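Side-chain contacts in telomerase reverse transcriptase (Candida tropicalis MYA-3404, PDB 6ZD1), which probably extends chromosome ends by copying a template within the enzyme's RNA component into telomeric DNA repeats: residues 268-273 with 376-381; 516-521 with 538-543; 547-552 with 559-564; 574-579 with 586-591; 629-634 with 638-643. All blocks are in the same frame, centred on the assembly; numbering follows the deposited sequence.

Contact 1: residues 268-273 with 376-381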
# COMPACT_ATOMS: atom_id res chain seq x y z
N LYS A 268 8.60 1.02 26.33
CA LYS A 268 7.43 0.71 27.15
C LYS A 268 6.14 1.14 26.45
O LYS A 268 5.18 0.37 26.36
CB LYS A 268 7.54 1.39 28.52
CG LYS A 268 6.61 0.83 29.60
CD LYS A 268 5.21 1.43 29.56
CE LYS A 268 4.29 0.76 30.57
NZ LYS A 268 2.88 1.23 30.44
N GLU A 269 6.11 2.37 25.94
CA GLU A 269 4.91 2.85 25.27
C GLU A 269 4.72 2.20 23.91
O GLU A 269 3.58 2.13 23.43
CB GLU A 269 4.96 4.37 25.13
CG GLU A 269 4.99 5.09 26.47
CD GLU A 269 4.83 6.59 26.33
OE1 GLU A 269 4.58 7.26 27.35
OE2 GLU A 269 4.95 7.10 25.19
N LYS A 270 5.79 1.71 23.29
CA LYS A 270 5.64 0.98 22.04
C LYS A 270 4.80 -0.27 22.24
O LYS A 270 3.95 -0.59 21.40
CB LYS A 270 7.02 0.62 21.47
CG LYS A 270 6.98 -0.19 20.19
CD LYS A 270 6.18 0.51 19.10
CE LYS A 270 6.01 -0.37 17.87
NZ LYS A 270 7.31 -0.70 17.23
N TRP A 271 4.99 -0.96 23.36
CA TRP A 271 4.19 -2.14 23.67
C TRP A 271 2.80 -1.79 24.19
O TRP A 271 1.89 -2.61 24.09
CB TRP A 271 4.91 -3.03 24.68
CG TRP A 271 6.00 -3.83 24.06
CD1 TRP A 271 7.32 -3.50 23.98
CD2 TRP A 271 5.85 -5.09 23.39
NE1 TRP A 271 8.01 -4.49 23.31
CE2 TRP A 271 7.13 -5.47 22.94
CE3 TRP A 271 4.77 -5.93 23.13
CZ2 TRP A 271 7.35 -6.66 22.25
CZ3 TRP A 271 4.99 -7.11 22.45
CH2 TRP A 271 6.27 -7.46 22.01
N ASP A 272 2.63 -0.59 24.75
CA ASP A 272 1.28 -0.12 25.05
C ASP A 272 0.45 -0.02 23.78
O ASP A 272 -0.70 -0.48 23.74
CB ASP A 272 1.34 1.23 25.76
CG ASP A 272 1.70 1.11 27.23
OD1 ASP A 272 1.34 0.09 27.85
OD2 ASP A 272 2.35 2.04 27.76
N TYR A 273 1.02 0.55 22.72
CA TYR A 273 0.30 0.64 21.45
C TYR A 273 0.05 -0.75 20.88
O TYR A 273 -1.06 -1.05 20.41
CB TYR A 273 1.07 1.50 20.45
CG TYR A 273 0.31 1.76 19.16
CD1 TYR A 273 0.46 0.92 18.06
CD2 TYR A 273 -0.54 2.85 19.04
CE1 TYR A 273 -0.23 1.16 16.89
CE2 TYR A 273 -1.23 3.10 17.87
CZ TYR A 273 -1.07 2.25 16.79
OH TYR A 273 -1.76 2.49 15.62
N THR A 376 0.91 -8.89 16.06
CA THR A 376 1.48 -7.70 15.46
C THR A 376 2.69 -8.12 14.64
O THR A 376 3.26 -9.20 14.86
CB THR A 376 1.88 -6.69 16.55
OG1 THR A 376 0.76 -6.45 17.43
CG2 THR A 376 2.35 -5.37 15.94
N LEU A 377 3.04 -7.31 13.64
CA LEU A 377 4.26 -7.58 12.88
C LEU A 377 5.45 -7.69 13.82
O LEU A 377 6.19 -8.68 13.79
CB LEU A 377 4.53 -6.51 11.83
CG LEU A 377 5.88 -6.73 11.12
CD1 LEU A 377 5.86 -8.06 10.39
CD2 LEU A 377 6.23 -5.61 10.19
N ASP A 378 5.60 -6.66 14.66
CA ASP A 378 6.73 -6.55 15.62
C ASP A 378 6.64 -7.59 16.74
O ASP A 378 7.16 -7.32 17.84
CB ASP A 378 6.83 -5.13 16.19
CG ASP A 378 6.30 -4.06 15.25
OD1 ASP A 378 6.26 -4.33 14.03
OD2 ASP A 378 5.93 -2.98 15.74
N GLU A 379 6.00 -8.74 16.47
CA GLU A 379 5.90 -9.82 17.49
C GLU A 379 7.09 -10.76 17.29
O GLU A 379 7.98 -10.82 18.17
CB GLU A 379 4.58 -10.56 17.36
CG GLU A 379 4.07 -11.14 18.67
CD GLU A 379 2.82 -10.47 19.22
OE1 GLU A 379 2.16 -11.07 20.09
OE2 GLU A 379 2.51 -9.34 18.77
N PHE A 380 7.09 -11.47 16.16
CA PHE A 380 8.15 -12.39 15.75
C PHE A 380 9.49 -11.68 15.74
O PHE A 380 10.42 -12.07 16.45
CB PHE A 380 7.81 -12.98 14.38
CG PHE A 380 6.46 -13.62 14.35
CD1 PHE A 380 5.33 -12.83 14.20
CD2 PHE A 380 6.30 -14.97 14.55
CE1 PHE A 380 4.07 -13.39 14.22
CE2 PHE A 380 5.04 -15.55 14.57
CZ PHE A 380 3.92 -14.75 14.40
N LEU A 381 9.61 -10.63 14.95
CA LEU A 381 10.67 -9.67 15.17
C LEU A 381 10.47 -9.03 16.54
O LEU A 381 9.37 -8.59 16.88
CB LEU A 381 10.72 -8.63 14.05
CG LEU A 381 9.52 -7.71 13.80
CD1 LEU A 381 9.83 -6.34 14.35
CD2 LEU A 381 9.22 -7.65 12.31

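Contact 2: residues 516-521 with 538-543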
# COMPACT_ATOMS: atom_id res chain seq x y z
N LYS A 516 -34.14 12.00 -11.26
CA LYS A 516 -34.23 11.94 -9.81
C LYS A 516 -32.84 11.89 -9.18
O LYS A 516 -32.53 12.66 -8.26
CB LYS A 516 -35.05 10.73 -9.37
CG LYS A 516 -36.53 10.83 -9.72
CD LYS A 516 -37.29 9.59 -9.27
CE LYS A 516 -38.77 9.72 -9.56
NZ LYS A 516 -39.35 10.90 -8.85
N VAL A 517 -31.98 10.99 -9.67
CA VAL A 517 -30.61 10.93 -9.19
C VAL A 517 -29.85 12.18 -9.59
O VAL A 517 -29.04 12.71 -8.82
CB VAL A 517 -29.92 9.65 -9.71
CG1 VAL A 517 -28.47 9.60 -9.25
CG2 VAL A 517 -30.68 8.41 -9.28
N LYS A 518 -30.11 12.69 -10.80
CA LYS A 518 -29.38 13.85 -11.29
C LYS A 518 -29.76 15.11 -10.52
O LYS A 518 -28.94 16.03 -10.39
CB LYS A 518 -29.64 14.04 -12.79
CG LYS A 518 -28.76 15.06 -13.48
CD LYS A 518 -29.07 15.08 -14.97
CE LYS A 518 -28.23 16.12 -15.71
NZ LYS A 518 -28.55 16.13 -17.17
N ASP A 519 -30.98 15.16 -9.98
CA ASP A 519 -31.41 16.32 -9.20
C ASP A 519 -31.03 16.20 -7.74
O ASP A 519 -30.94 17.22 -7.04
CB ASP A 519 -32.92 16.51 -9.29
CG ASP A 519 -33.37 16.96 -10.67
OD1 ASP A 519 -32.54 17.52 -11.41
OD2 ASP A 519 -34.55 16.75 -11.01
N LYS A 520 -30.81 14.98 -7.25
CA LYS A 520 -30.41 14.83 -5.87
C LYS A 520 -28.92 15.09 -5.67
O LYS A 520 -28.52 15.60 -4.62
CB LYS A 520 -30.79 13.45 -5.36
CG LYS A 520 -30.47 13.28 -3.92
CD LYS A 520 -31.32 12.22 -3.29
CE LYS A 520 -30.56 11.66 -2.14
NZ LYS A 520 -29.71 10.53 -2.59
N ILE A 521 -28.08 14.76 -6.66
CA ILE A 521 -26.65 15.05 -6.55
C ILE A 521 -26.33 16.49 -6.92
O ILE A 521 -25.16 16.87 -6.89
CB ILE A 521 -25.81 14.10 -7.43
CG1 ILE A 521 -26.01 14.39 -8.91
CG2 ILE A 521 -26.14 12.65 -7.13
CD1 ILE A 521 -25.26 13.42 -9.82
N THR A 538 -18.30 15.27 -12.89
CA THR A 538 -19.49 14.51 -13.25
C THR A 538 -19.53 14.26 -14.75
O THR A 538 -19.30 15.17 -15.56
CB THR A 538 -20.74 15.27 -12.80
OG1 THR A 538 -20.86 15.21 -11.38
CG2 THR A 538 -21.99 14.69 -13.43
N VAL A 539 -19.78 13.01 -15.14
CA VAL A 539 -19.84 12.61 -16.54
C VAL A 539 -21.13 11.83 -16.78
O VAL A 539 -21.48 10.94 -15.99
CB VAL A 539 -18.61 11.77 -16.95
CG1 VAL A 539 -18.73 11.30 -18.39
CG2 VAL A 539 -17.34 12.59 -16.77
N GLU A 540 -21.83 12.16 -17.86
CA GLU A 540 -23.10 11.52 -18.18
C GLU A 540 -23.14 11.19 -19.66
O GLU A 540 -22.88 12.06 -20.50
CB GLU A 540 -24.28 12.43 -17.82
CG GLU A 540 -25.65 11.78 -18.02
CD GLU A 540 -26.78 12.79 -17.96
OE1 GLU A 540 -27.80 12.58 -18.66
OE2 GLU A 540 -26.66 13.79 -17.22
N ILE A 541 -23.46 9.94 -19.98
CA ILE A 541 -23.70 9.52 -21.36
C ILE A 541 -24.95 8.65 -21.38
O ILE A 541 -25.35 8.07 -20.37
CB ILE A 541 -22.50 8.76 -21.98
CG1 ILE A 541 -22.16 7.51 -21.18
CG2 ILE A 541 -21.28 9.67 -22.09
CD1 ILE A 541 -21.04 6.70 -21.79
N ASN A 542 -25.58 8.60 -22.55
CA ASN A 542 -26.82 7.84 -22.73
C ASN A 542 -26.83 6.94 -23.95
O ASN A 542 -27.64 6.00 -23.99
CB ASN A 542 -28.02 8.79 -22.80
CG ASN A 542 -27.88 9.84 -23.88
OD1 ASN A 542 -27.22 9.64 -24.90
ND2 ASN A 542 -28.52 10.99 -23.66
N GLY A 543 -25.99 7.18 -24.95
CA GLY A 543 -26.00 6.34 -26.14
C GLY A 543 -27.32 6.35 -26.88
O GLY A 543 -27.87 5.29 -27.21

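Contact 3: residues 547-552 with 559-564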
# COMPACT_ATOMS: atom_id res chain seq x y z
N SER A 547 -24.95 11.01 -28.07
CA SER A 547 -23.88 11.18 -27.10
C SER A 547 -22.80 10.12 -27.32
O SER A 547 -22.93 9.23 -28.17
CB SER A 547 -24.41 11.12 -25.67
OG SER A 547 -23.36 11.22 -24.73
N SER A 548 -21.74 10.22 -26.54
CA SER A 548 -20.69 9.21 -26.53
C SER A 548 -21.22 7.92 -25.90
O SER A 548 -22.24 7.91 -25.21
CB SER A 548 -19.47 9.72 -25.75
OG SER A 548 -18.40 8.79 -25.81
N ASN A 549 -20.52 6.82 -26.16
CA ASN A 549 -20.94 5.53 -25.65
C ASN A 549 -19.89 4.84 -24.79
O ASN A 549 -20.16 3.74 -24.29
CB ASN A 549 -21.33 4.61 -26.81
CG ASN A 549 -22.74 4.86 -27.29
OD1 ASN A 549 -23.69 4.21 -26.84
ND2 ASN A 549 -22.90 5.82 -28.19
N LYS A 550 -18.72 5.43 -24.61
CA LYS A 550 -17.69 4.90 -23.72
C LYS A 550 -17.56 5.79 -22.50
O LYS A 550 -17.42 7.01 -22.63
CB LYS A 550 -16.35 4.78 -24.44
CG LYS A 550 -16.12 3.46 -25.16
CD LYS A 550 -16.97 3.33 -26.41
CE LYS A 550 -16.60 4.39 -27.44
NZ LYS A 550 -17.36 4.20 -28.72
N MSE A 551 -17.61 5.19 -21.32
CA MSE A 551 -17.33 5.91 -20.08
C MSE A 551 -16.29 5.16 -19.26
O MSE A 551 -16.31 3.93 -19.20
CB MSE A 551 -18.61 6.10 -19.26
CG MSE A 551 -18.36 6.73 -17.89
SE MSE A 551 -19.96 6.91 -16.78
CE MSE A 551 -20.94 8.20 -17.86
N THR A 552 -15.38 5.90 -18.64
CA THR A 552 -14.36 5.32 -17.77
C THR A 552 -14.79 5.47 -16.32
O THR A 552 -14.80 6.58 -15.78
CB THR A 552 -12.99 5.97 -18.01
OG1 THR A 552 -12.57 5.71 -19.35
CG2 THR A 552 -11.97 5.39 -17.05
N ASN A 559 -18.97 0.42 -21.94
CA ASN A 559 -19.70 0.84 -23.13
C ASN A 559 -21.18 1.01 -22.77
O ASN A 559 -21.83 0.07 -22.31
CB ASN A 559 -19.54 -0.18 -24.25
CG ASN A 559 -20.06 0.33 -25.59
OD1 ASN A 559 -21.18 0.81 -25.70
ND2 ASN A 559 -19.23 0.23 -26.62
N CYS A 560 -21.69 2.23 -22.97
CA CYS A 560 -23.07 2.55 -22.61
C CYS A 560 -24.09 1.80 -23.46
O CYS A 560 -25.23 1.62 -23.03
CB CYS A 560 -23.29 4.05 -22.74
SG CYS A 560 -24.91 4.64 -22.22
N LEU A 561 -23.70 1.37 -24.66
CA LEU A 561 -24.62 0.77 -25.61
C LEU A 561 -24.77 -0.73 -25.42
O LEU A 561 -25.88 -1.26 -25.56
CB LEU A 561 -24.15 1.06 -27.04
CG LEU A 561 -25.23 1.02 -28.10
CD1 LEU A 561 -26.31 2.05 -27.78
CD2 LEU A 561 -24.62 1.30 -29.46
N THR A 562 -23.68 -1.43 -25.13
CA THR A 562 -23.70 -2.88 -24.97
C THR A 562 -23.37 -3.34 -23.55
O THR A 562 -23.42 -4.55 -23.29
CB THR A 562 -22.73 -3.53 -25.95
OG1 THR A 562 -21.40 -3.09 -25.67
CG2 THR A 562 -23.09 -3.15 -27.38
N LEU A 563 -23.03 -2.42 -22.64
CA LEU A 563 -22.62 -2.77 -21.28
C LEU A 563 -21.41 -3.70 -21.28
O LEU A 563 -21.31 -4.63 -20.48
CB LEU A 563 -23.78 -3.36 -20.47
CG LEU A 563 -24.80 -2.35 -19.94
CD1 LEU A 563 -25.73 -2.99 -18.92
CD2 LEU A 563 -24.11 -1.13 -19.33
N ASP A 564 -20.49 -3.47 -22.21
CA ASP A 564 -19.19 -4.12 -22.19
C ASP A 564 -18.32 -3.47 -21.13
O ASP A 564 -18.23 -2.24 -21.06
CB ASP A 564 -18.53 -4.02 -23.57
CG ASP A 564 -17.21 -4.75 -23.64
OD1 ASP A 564 -17.23 -5.98 -23.89
OD2 ASP A 564 -16.16 -4.11 -23.44

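Contact 4: residues 574-579 with 586-591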
# COMPACT_ATOMS: atom_id res chain seq x y z
N ARG A 574 3.73 -3.45 -19.25
CA ARG A 574 4.35 -4.64 -19.82
C ARG A 574 5.40 -5.24 -18.90
O ARG A 574 6.33 -4.55 -18.47
CB ARG A 574 4.97 -4.29 -21.18
CG ARG A 574 5.80 -5.40 -21.82
CD ARG A 574 6.34 -4.96 -23.18
NE ARG A 574 7.39 -5.86 -23.68
CZ ARG A 574 7.98 -5.72 -24.87
NH1 ARG A 574 7.63 -4.73 -25.68
NH2 ARG A 574 8.92 -6.58 -25.24
N PRO A 575 5.27 -6.52 -18.54
CA PRO A 575 6.29 -7.18 -17.72
C PRO A 575 7.57 -7.54 -18.46
O PRO A 575 8.50 -8.07 -17.84
CB PRO A 575 5.58 -8.45 -17.22
CG PRO A 575 4.11 -8.19 -17.44
CD PRO A 575 4.05 -7.34 -18.66
N THR A 576 7.66 -7.26 -19.77
CA THR A 576 8.91 -7.37 -20.55
C THR A 576 9.52 -8.77 -20.48
O THR A 576 10.62 -8.98 -19.96
CB THR A 576 9.93 -6.30 -20.11
OG1 THR A 576 10.38 -6.57 -18.78
CG2 THR A 576 9.30 -4.91 -20.17
N CYS A 577 8.79 -9.74 -21.02
CA CYS A 577 9.15 -11.16 -20.93
C CYS A 577 9.73 -11.64 -22.26
O CYS A 577 9.00 -12.11 -23.14
CB CYS A 577 7.94 -11.98 -20.52
SG CYS A 577 6.42 -11.59 -21.43
N LYS A 578 11.05 -11.52 -22.41
CA LYS A 578 11.76 -12.11 -23.55
C LYS A 578 13.19 -12.43 -23.09
O LYS A 578 14.04 -11.53 -23.05
CB LYS A 578 11.76 -11.18 -24.75
CG LYS A 578 12.27 -11.82 -26.03
CD LYS A 578 12.78 -10.79 -27.02
CE LYS A 578 14.06 -10.13 -26.52
NZ LYS A 578 15.17 -11.11 -26.36
N PHE A 579 13.45 -13.70 -22.78
CA PHE A 579 14.72 -14.11 -22.19
C PHE A 579 15.13 -15.47 -22.74
O PHE A 579 14.32 -16.20 -23.32
CB PHE A 579 14.64 -14.18 -20.66
CG PHE A 579 14.19 -12.90 -20.02
CD1 PHE A 579 12.84 -12.67 -19.78
CD2 PHE A 579 15.10 -11.93 -19.66
CE1 PHE A 579 12.42 -11.50 -19.19
CE2 PHE A 579 14.69 -10.75 -19.08
CZ PHE A 579 13.35 -10.53 -18.84
N PHE A 586 12.63 -15.04 -14.06
CA PHE A 586 12.10 -14.93 -12.71
C PHE A 586 12.69 -13.74 -11.96
O PHE A 586 11.99 -13.09 -11.18
CB PHE A 586 12.36 -16.24 -11.95
CG PHE A 586 11.62 -17.42 -12.52
CD1 PHE A 586 10.43 -17.26 -13.21
CD2 PHE A 586 12.12 -18.71 -12.36
CE1 PHE A 586 9.75 -18.35 -13.74
CE2 PHE A 586 11.45 -19.80 -12.88
CZ PHE A 586 10.26 -19.62 -13.57
N SER A 587 13.96 -13.42 -12.21
CA SER A 587 14.57 -12.25 -11.58
C SER A 587 13.93 -10.97 -12.07
O SER A 587 13.68 -10.04 -11.29
CB SER A 587 16.08 -12.23 -11.83
OG SER A 587 16.73 -13.24 -11.08
N ASN A 588 13.68 -10.88 -13.38
CA ASN A 588 13.02 -9.70 -13.93
C ASN A 588 11.59 -9.59 -13.42
O ASN A 588 11.15 -8.50 -13.04
CB ASN A 588 13.06 -9.76 -15.45
CG ASN A 588 12.40 -8.57 -16.10
OD1 ASN A 588 11.20 -8.58 -16.36
ND2 ASN A 588 13.18 -7.53 -16.36
N LEU A 589 10.86 -10.71 -13.38
CA LEU A 589 9.48 -10.67 -12.90
C LEU A 589 9.41 -10.43 -11.40
O LEU A 589 8.41 -9.91 -10.90
CB LEU A 589 8.75 -11.96 -13.26
CG LEU A 589 8.43 -12.19 -14.74
CD1 LEU A 589 7.71 -13.51 -14.93
CD2 LEU A 589 7.61 -11.04 -15.32
N LYS A 590 10.46 -10.80 -10.66
CA LYS A 590 10.49 -10.44 -9.24
C LYS A 590 10.68 -8.94 -9.08
O LYS A 590 10.05 -8.32 -8.22
CB LYS A 590 11.59 -11.22 -8.52
CG LYS A 590 11.38 -11.37 -7.02
CD LYS A 590 11.83 -10.13 -6.29
CE LYS A 590 11.38 -10.11 -4.86
NZ LYS A 590 11.78 -8.79 -4.25
N GLN A 591 11.52 -8.34 -9.93
CA GLN A 591 11.63 -6.88 -9.96
C GLN A 591 10.30 -6.24 -10.32
O GLN A 591 9.87 -5.28 -9.67
CB GLN A 591 12.71 -6.46 -10.95
CG GLN A 591 14.10 -6.60 -10.41
CD GLN A 591 14.28 -5.83 -9.12
OE1 GLN A 591 14.18 -4.60 -9.10
NE2 GLN A 591 14.53 -6.55 -8.03

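Contact 5: residues 629-634 with 638-643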
# COMPACT_ATOMS: atom_id res chain seq x y z
N THR A 629 3.10 -16.37 -21.54
CA THR A 629 3.34 -15.86 -22.88
C THR A 629 4.65 -16.40 -23.45
O THR A 629 4.72 -16.75 -24.64
CB THR A 629 3.36 -14.33 -22.87
OG1 THR A 629 2.07 -13.84 -22.49
CG2 THR A 629 3.71 -13.78 -24.25
N SER A 630 5.69 -16.49 -22.63
CA SER A 630 7.03 -16.82 -23.12
C SER A 630 7.50 -18.21 -22.70
O SER A 630 8.67 -18.54 -22.93
CB SER A 630 8.03 -15.77 -22.64
OG SER A 630 8.07 -15.71 -21.23
N PHE A 631 6.63 -19.03 -22.11
CA PHE A 631 7.07 -20.33 -21.61
C PHE A 631 7.58 -21.20 -22.75
O PHE A 631 8.66 -21.80 -22.65
CB PHE A 631 5.94 -21.03 -20.86
CG PHE A 631 6.36 -22.33 -20.23
CD1 PHE A 631 6.95 -22.34 -18.97
CD2 PHE A 631 6.19 -23.53 -20.90
CE1 PHE A 631 7.34 -23.54 -18.39
CE2 PHE A 631 6.58 -24.73 -20.33
CZ PHE A 631 7.15 -24.73 -19.07
N ALA A 632 6.82 -21.30 -23.84
CA ALA A 632 7.22 -22.17 -24.94
C ALA A 632 8.54 -21.72 -25.56
O ALA A 632 9.40 -22.55 -25.89
CB ALA A 632 6.13 -22.23 -26.00
N THR A 633 8.73 -20.41 -25.70
CA THR A 633 9.97 -19.91 -26.29
C THR A 633 11.17 -20.25 -25.42
O THR A 633 12.18 -20.78 -25.90
CB THR A 633 9.89 -18.40 -26.49
OG1 THR A 633 8.80 -18.08 -27.37
CG2 THR A 633 11.20 -17.89 -27.09
N ILE A 634 11.06 -19.97 -24.12
CA ILE A 634 12.18 -20.21 -23.21
C ILE A 634 12.40 -21.71 -23.03
O ILE A 634 13.54 -22.19 -23.00
CB ILE A 634 11.93 -19.50 -21.87
CG1 ILE A 634 11.81 -17.99 -22.08
CG2 ILE A 634 13.03 -19.82 -20.87
CD1 ILE A 634 11.46 -17.22 -20.83
N ASP A 638 15.82 -23.80 -22.73
CA ASP A 638 16.16 -23.91 -21.32
C ASP A 638 15.08 -24.73 -20.62
O ASP A 638 13.90 -24.39 -20.71
CB ASP A 638 16.28 -22.52 -20.67
CG ASP A 638 16.52 -22.60 -19.17
OD1 ASP A 638 17.40 -23.38 -18.74
OD2 ASP A 638 15.83 -21.88 -18.41
N SER A 639 15.50 -25.76 -19.90
CA SER A 639 14.54 -26.69 -19.30
C SER A 639 13.94 -26.09 -18.04
O SER A 639 14.66 -25.61 -17.16
CB SER A 639 15.21 -28.02 -18.98
OG SER A 639 14.28 -28.89 -18.35
N PHE A 640 12.61 -26.13 -17.96
CA PHE A 640 11.89 -25.60 -16.81
C PHE A 640 12.12 -26.50 -15.60
O PHE A 640 11.80 -27.70 -15.64
CB PHE A 640 10.40 -25.50 -17.14
CG PHE A 640 9.54 -25.16 -15.96
CD1 PHE A 640 9.39 -23.84 -15.56
CD2 PHE A 640 8.88 -26.15 -15.26
CE1 PHE A 640 8.60 -23.52 -14.48
CE2 PHE A 640 8.08 -25.84 -14.17
CZ PHE A 640 7.94 -24.51 -13.78
N GLU A 641 12.66 -25.93 -14.53
CA GLU A 641 12.95 -26.66 -13.30
C GLU A 641 11.95 -26.22 -12.24
O GLU A 641 11.99 -25.07 -11.79
CB GLU A 641 14.39 -26.41 -12.86
CG GLU A 641 15.38 -26.48 -14.01
CD GLU A 641 16.77 -26.01 -13.63
OE1 GLU A 641 17.41 -26.67 -12.79
OE2 GLU A 641 17.21 -24.96 -14.16
N ARG A 642 11.09 -27.15 -11.81
CA ARG A 642 9.99 -26.80 -10.93
C ARG A 642 10.49 -26.31 -9.57
O ARG A 642 9.83 -25.47 -8.94
CB ARG A 642 9.05 -27.99 -10.75
CG ARG A 642 9.71 -29.22 -10.13
CD ARG A 642 8.81 -30.45 -10.17
NE ARG A 642 9.41 -31.59 -9.49
CZ ARG A 642 10.30 -32.41 -10.05
NH1 ARG A 642 10.69 -32.21 -11.30
NH2 ARG A 642 10.80 -33.43 -9.36
N TYR A 643 11.63 -26.82 -9.10
CA TYR A 643 12.12 -26.40 -7.79
C TYR A 643 12.60 -24.96 -7.82
O TYR A 643 12.35 -24.20 -6.87
CB TYR A 643 13.23 -27.34 -7.32
CG TYR A 643 12.78 -28.76 -7.08
CD1 TYR A 643 11.83 -29.06 -6.11
CD2 TYR A 643 13.31 -29.81 -7.83
CE1 TYR A 643 11.41 -30.36 -5.89
CE2 TYR A 643 12.89 -31.12 -7.61
CZ TYR A 643 11.95 -31.38 -6.64
OH TYR A 643 11.53 -32.68 -6.42

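Contact 1: residues 268-273 with 376-381
Lys270 NZ meets Asp378 OD2 at 3.1 Å, the one salt bridge across this sparse surface contact. The ammonium arrives over the carboxylate, about 40° out of its plane, and the two side chains cross at roughly a right angle. Lysine reaches this oxygen by bending: CG stands anti to the backbone N (chi1 178°), and further turns at chi2 and chi4 bring NZ up to Asp378, with CE following at 3.4 Å from Asp378 OD2. Lys382 brings a second ammonium close to NZ, and the carboxylate of Asp378 probably eases that like-charge approach. Trp271 adds a looser touch, its CH2 lying 4.3 Å from the carbonyl O of Asp378. On the loop side, Glu379 folds back so that its OE2 accepts from Thr376 N at 3.2 Å, while its OE1 forms a salt bridge with Lys278, one further link to helix 263-298. The contact thus pins a type I beta turn, Thr376 to Glu379, against a long helix within the reverse transcriptase region.

Contact 2: residues 516-521 with 538-543
Lys518 and Glu540 make this contact through a single salt bridge, in which NZ of the lysine donates to OE2 of the glutamate at 3.0 Å. The acceptor uses its syn lone pair, on the side of the other carboxylate oxygen; that oxygen, OE1, stays 3.9 Å from Lys518 NZ, so the grip is one-pronged. Both chains are extended, each with CG anti to its own backbone N (chi1 -169° in Lys518, -175° in Glu540), and they span CA atoms 9.6 Å apart before crossing nearly perpendicularly. The lysine's methylenes also pass close to the same oxygen, CE at 3.2 Å from Glu540 OE2. Here helix 511-520 packs beside strand 539-541, an outermost strand of a four-stranded antiparallel sheet consistent with the palm of the reverse transcriptase fold. Backbone hydrogen bonds join Val539 to Lys337 and Ile541 to Met335 of strand 334-339. At the end of the helix, the carbonyl O of Lys518 accepts from Ser522 OG, and that of Lys520 is bonded to Ser523 OG.

Contact 3: residues 547-552 with 559-564
An antiparallel ladder between strands 550-553 and 556-559 frays here into an Asx turn, in which Asn559 OD1 accepts from Leu561 N at 2.8 Å, in the carbonyl plane. Lys550 and Asn559 form a non-hydrogen-bonded pair, their side chains running side by side in the same direction, with Lys550 CD 3.8 Å from Asn559 ND2. Just beyond, Cys560 N donates to Asn549 O, although the modelled 2.5 Å is implausibly short and the exact length doubtful; the same oxygen receives a CA-H...O contact from Asn559 CA at 3.2 Å. Asn549 sends its amide across to Leu561, where OD1 lies 3.2 Å from CB and 3.5 Å from CD1. The first torsion of Asn559 (chi1 -169°) sets CG anti to the backbone N, which brings OD1 back to the backbone N of Leu561. Through Met551, a selenomethionine, and Cys560 the hairpin packs on Ile541 of strand 539-541 and on Met335 of strand 334-339, while Leu563 reaches Phe319 and Arg320 of helix 309-326.

Contact 4: residues 574-579 with 586-591
Phe579 and Asn588 form the closely packed part of this contact, the ring's CZ atom lying 3.5 Å from CB of the asparagine. The two side chains cross at about a right angle, with the ring and amide planes 50° apart. Asn588 extends straight from its helix, CG anti to the backbone N (chi1 180°), and this brings its end up to Phe579 CZ and near Pro575 and Thr576. A second apolar touch lies further along the helix, where Pro575 CB meets Leu589 CD2 at 3.8 Å. The outer side is looser: Thr576 is exposed, and its hydroxyl turns back on its own backbone, OG1 donating to Pro575 O at 2.6 Å from well above the carbonyl plane. Inward, the packing continues through other helices. Leu589 lies on Ala626 and Ile627 of helix 609-637 and on Phe648 of helix 642-664, while Pro575 reaches Ala626 and Cys577 touches Ser630. The chain leading into helix 582-596 thus lies back along that helix and also touches helix 609-637.

Contact 5: residues 629-634 with 638-643
Phe631 and Phe640 form an offset edge-to-face pair, the edge of the Phe631 ring directed at the face of Phe640. Their centroids stand 5.3 Å apart and the planes are inclined at 63°. Phe631 CE1 does most of the touching, 3.5 Å from Phe640 CD1, while its neighbour CZ comes 3.9 Å from Phe640 CB. In both residues CG is anti to the backbone N, which carries the rings out from their backbones to meet across the turn. Phe582 joins the pair, meeting Phe631 and standing edge-to-face with Phe640, and Phe645 brings a further ring to Phe640: together a small aromatic cluster. The backbone draws together nearby: Asp638 N makes a weak, strongly bent bond to Ile634 O (2.8 Å, 116° at the hydrogen), and Ile634 CG2 lies 4.2 Å from Asp638 CB. The carboxylate of Asp638 turns instead to helix 582-596, where OD2 accepts from Phe582 N. Glu641 then takes the N-cap position of the next helix. A short linker thus joins helices 609-637 and 642-664 in the C-terminal helical bundle, consistent with the thumb (C-terminal extension) of telomerase.

In the fold
Taken from the N terminus, the five contacts follow one another in series, none nesting within or crossing another. Contact 1 closes the longest loop, bringing together segments whose nearest ends are 103 residues apart. Contact 2 spans a much shorter excursion from helix 511-520 to an edge strand, and contact 3 shuts the hairpin that follows; they touch, for Asn549 OD1 lies 3.2 Å from Gly543 CA. Contact 4 folds the lead-in 574-579 back on helix 582-596, and contact 5 closes the short connection between helices 609-637 and 642-664; these two also adjoin, Phe579 O lying 3.3 Å from Ile634 CG1, and together tie the three helices into one bundle.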